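Long-range contact in endo-beta-mannanase (Opitutaceae bacterium TAV5, PDB 7BOB), which probably trims mannose units from beta-1,4-mannan chains as a homotrimeric exo-beta-1,4-mannosidase of glycoside hydrolase family 5: residues P402-L413 with I447-D455. Sequence-based numbering, arbitrary orientation.
Sequences PGNEPRETSRRL and ITGVFTGLD
The backbones of 402-413 and 447-455 come nearest at Pro402 and Phe451, whose CA atoms are 5.9 Å apart, and again where helix 406-422 brings Thr409 beside Val450 and Arg412 beside Thr448. The Asn404 carboxamide, swung toward Phe451 with CG anti to the carbonyl carbon (chi1 -66°), grips its backbone through both oxygen and nitrogen. Phe451 N donates to Asn404 OD1 over 2.9 Å, in the carbonyl plane and on a lone pair, while Asn404 ND2 returns a 2.8 Å bond to Phe451 O, nearly straight at 163°. ND2 also donates to His392 O, and the three bonds together hold the amide's rotation. Replacing Asn404 by alanine would probably leave Phe451 N, Phe451 O and His392 O without these partners and the loop ahead of helix 454-465 less firmly held. Pro402 CG packs against Phe451 CB, and the ring atom Phe451 CD2 lies 3.5 Å from Gly403 C; Arg517 adds a cation-pi contact to the ring. Further along, Thr409 CG2 meets Val450 CG1 at 3.7 Å, and Leu413 CD2 touches Thr448 OG1. Arg412 CD lies 3.1 Å from Thr448 O, while NE passes Gly449 O at an angle too poor for a hydrogen bond; NH1 is salt-bridged to Glu408 OE1 and NH2 to Asp557. The contact thus joins the start of helix 406-422 to the loop leaving parallel strand 444-448, with strand 385-389 beside Leu413 and Thr448 and helix 558-564 against Arg412.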
# COMPACT_ATOMS: atom_id res chain seq x y z
N PRO A 402 -3.03 21.07 -6.86
CA PRO A 402 -1.56 20.97 -6.87
C PRO A 402 -0.99 19.86 -6.00
O PRO A 402 0.23 19.72 -5.94
CB PRO A 402 -1.11 22.35 -6.37
CG PRO A 402 -2.29 22.91 -5.63
CD PRO A 402 -3.50 22.38 -6.37
N GLY A 403 -1.81 19.06 -5.32
CA GLY A 403 -1.28 17.94 -4.54
C GLY A 403 -1.82 17.82 -3.12
O GLY A 403 -1.35 16.96 -2.36
N ASN A 404 -2.80 18.64 -2.75
CA ASN A 404 -3.37 18.55 -1.40
C ASN A 404 -4.22 17.29 -1.24
O ASN A 404 -4.95 16.89 -2.14
CB ASN A 404 -4.19 19.80 -1.09
CG ASN A 404 -3.33 21.06 -1.02
OD1 ASN A 404 -2.33 21.11 -0.28
ND2 ASN A 404 -3.69 22.07 -1.80
N GLU A 405 -4.10 16.66 -0.07
CA GLU A 405 -4.87 15.48 0.29
C GLU A 405 -5.45 15.68 1.69
O GLU A 405 -4.72 16.09 2.61
CB GLU A 405 -4.01 14.21 0.26
CG GLU A 405 -3.35 14.03 -1.05
CD GLU A 405 -2.70 12.68 -1.19
OE1 GLU A 405 -2.82 11.85 -0.27
OE2 GLU A 405 -2.06 12.47 -2.24
N PRO A 406 -6.74 15.39 1.88
CA PRO A 406 -7.38 15.71 3.18
C PRO A 406 -6.64 15.21 4.40
O PRO A 406 -6.53 15.95 5.36
CB PRO A 406 -8.77 15.04 3.05
CG PRO A 406 -9.08 15.09 1.57
CD PRO A 406 -7.71 15.02 0.84
N ARG A 407 -6.18 13.95 4.42
CA ARG A 407 -5.53 13.46 5.63
C ARG A 407 -4.26 14.26 5.93
O ARG A 407 -3.98 14.57 7.10
CB ARG A 407 -5.20 11.98 5.48
CG ARG A 407 -4.88 11.34 6.80
CD ARG A 407 -4.58 9.85 6.65
NE ARG A 407 -4.03 9.31 7.89
CZ ARG A 407 -4.74 9.06 8.99
NH1 ARG A 407 -6.06 9.28 9.05
NH2 ARG A 407 -4.11 8.59 10.06
N GLU A 408 -3.51 14.61 4.90
CA GLU A 408 -2.28 15.37 5.08
C GLU A 408 -2.58 16.81 5.49
O GLU A 408 -1.96 17.35 6.42
CB GLU A 408 -1.46 15.37 3.80
CG GLU A 408 -0.74 14.04 3.53
CD GLU A 408 0.24 13.67 4.63
OE1 GLU A 408 0.73 14.58 5.36
OE2 GLU A 408 0.54 12.47 4.77
N THR A 409 -3.51 17.45 4.78
CA THR A 409 -3.84 18.83 5.12
C THR A 409 -4.40 18.91 6.52
O THR A 409 -3.99 19.76 7.32
CB THR A 409 -4.82 19.39 4.10
OG1 THR A 409 -4.25 19.30 2.79
CG2 THR A 409 -5.21 20.86 4.43
N SER A 410 -5.32 18.00 6.85
CA SER A 410 -6.04 18.11 8.11
C SER A 410 -5.14 17.81 9.30
O SER A 410 -5.36 18.36 10.38
CB SER A 410 -7.26 17.19 8.11
OG SER A 410 -6.88 15.83 8.22
N ARG A 411 -4.14 16.93 9.14
CA ARG A 411 -3.16 16.74 10.21
C ARG A 411 -2.47 18.05 10.56
O ARG A 411 -2.25 18.35 11.74
CB ARG A 411 -2.11 15.71 9.80
CG ARG A 411 -2.20 14.38 10.52
CD ARG A 411 -1.53 13.24 9.68
NE ARG A 411 -0.20 13.60 9.21
CZ ARG A 411 0.90 13.48 9.95
NH1 ARG A 411 0.78 13.01 11.20
NH2 ARG A 411 2.10 13.84 9.45
N ARG A 412 -2.10 18.83 9.54
CA ARG A 412 -1.39 20.08 9.77
C ARG A 412 -2.33 21.14 10.34
O ARG A 412 -1.92 21.95 11.19
CB ARG A 412 -0.77 20.59 8.48
CG ARG A 412 0.28 19.68 7.86
CD ARG A 412 0.52 20.04 6.39
NE ARG A 412 1.84 19.61 5.93
CZ ARG A 412 2.07 18.40 5.42
NH1 ARG A 412 1.06 17.52 5.31
NH2 ARG A 412 3.30 18.07 5.01
N LEU A 413 -3.58 21.14 9.89
CA LEU A 413 -4.52 22.12 10.38
C LEU A 413 -4.88 21.83 11.83
O LEU A 413 -4.96 22.75 12.65
CB LEU A 413 -5.76 22.14 9.48
CG LEU A 413 -5.60 22.73 8.08
CD1 LEU A 413 -6.90 22.59 7.30
CD2 LEU A 413 -5.18 24.17 8.14
N ILE A 447 -0.51 29.74 6.58
CA ILE A 447 -0.54 28.65 5.62
C ILE A 447 0.31 27.52 6.20
O ILE A 447 1.52 27.69 6.41
CB ILE A 447 -0.05 29.09 4.24
CG1 ILE A 447 -0.91 30.25 3.71
CG2 ILE A 447 -0.03 27.92 3.29
CD1 ILE A 447 -0.48 30.77 2.33
N THR A 448 -0.32 26.38 6.46
CA THR A 448 0.34 25.27 7.16
C THR A 448 0.92 24.25 6.18
O THR A 448 0.52 23.09 6.17
CB THR A 448 -0.65 24.60 8.11
OG1 THR A 448 -1.78 24.09 7.35
CG2 THR A 448 -1.13 25.60 9.16
N GLY A 449 1.89 24.67 5.38
CA GLY A 449 2.50 23.77 4.41
C GLY A 449 1.49 23.06 3.53
O GLY A 449 1.50 21.83 3.45
N VAL A 450 0.59 23.81 2.91
CA VAL A 450 -0.30 23.23 1.91
C VAL A 450 0.07 23.83 0.57
O VAL A 450 0.73 24.88 0.48
CB VAL A 450 -1.79 23.45 2.23
CG1 VAL A 450 -2.17 22.66 3.47
CG2 VAL A 450 -2.09 24.94 2.41
N PHE A 451 -0.35 23.15 -0.49
CA PHE A 451 0.05 23.51 -1.84
C PHE A 451 -0.95 24.50 -2.45
O PHE A 451 -2.17 24.31 -2.33
CB PHE A 451 0.17 22.25 -2.69
CG PHE A 451 0.98 21.16 -2.03
CD1 PHE A 451 2.36 21.27 -1.90
CD2 PHE A 451 0.36 20.02 -1.55
CE1 PHE A 451 3.11 20.26 -1.30
CE2 PHE A 451 1.11 19.00 -0.95
CZ PHE A 451 2.48 19.12 -0.83
N THR A 452 -0.41 25.54 -3.08
CA THR A 452 -1.16 26.70 -3.54
C THR A 452 -0.84 26.97 -4.99
O THR A 452 0.33 27.05 -5.37
CB THR A 452 -0.78 27.95 -2.72
OG1 THR A 452 0.63 28.16 -2.86
CG2 THR A 452 -1.14 27.79 -1.24
N GLY A 453 -1.87 27.12 -5.82
CA GLY A 453 -1.67 27.37 -7.22
C GLY A 453 -1.43 28.84 -7.52
O GLY A 453 -1.39 29.70 -6.64
N LEU A 454 -1.25 29.12 -8.81
CA LEU A 454 -0.94 30.48 -9.25
C LEU A 454 -2.03 31.47 -8.85
O LEU A 454 -1.73 32.58 -8.39
CB LEU A 454 -0.73 30.49 -10.76
CG LEU A 454 -0.58 31.89 -11.33
CD1 LEU A 454 0.67 32.51 -10.73
CD2 LEU A 454 -0.51 31.84 -12.84
N ASP A 455 -3.30 31.11 -9.04
CA ASP A 455 -4.38 32.03 -8.70
C ASP A 455 -4.39 32.32 -7.21
O ASP A 455 -4.53 33.49 -6.79
CB ASP A 455 -5.74 31.48 -9.16
CG ASP A 455 -5.92 29.98 -8.83
OD1 ASP A 455 -5.01 29.40 -8.19
OD2 ASP A 455 -6.96 29.39 -9.22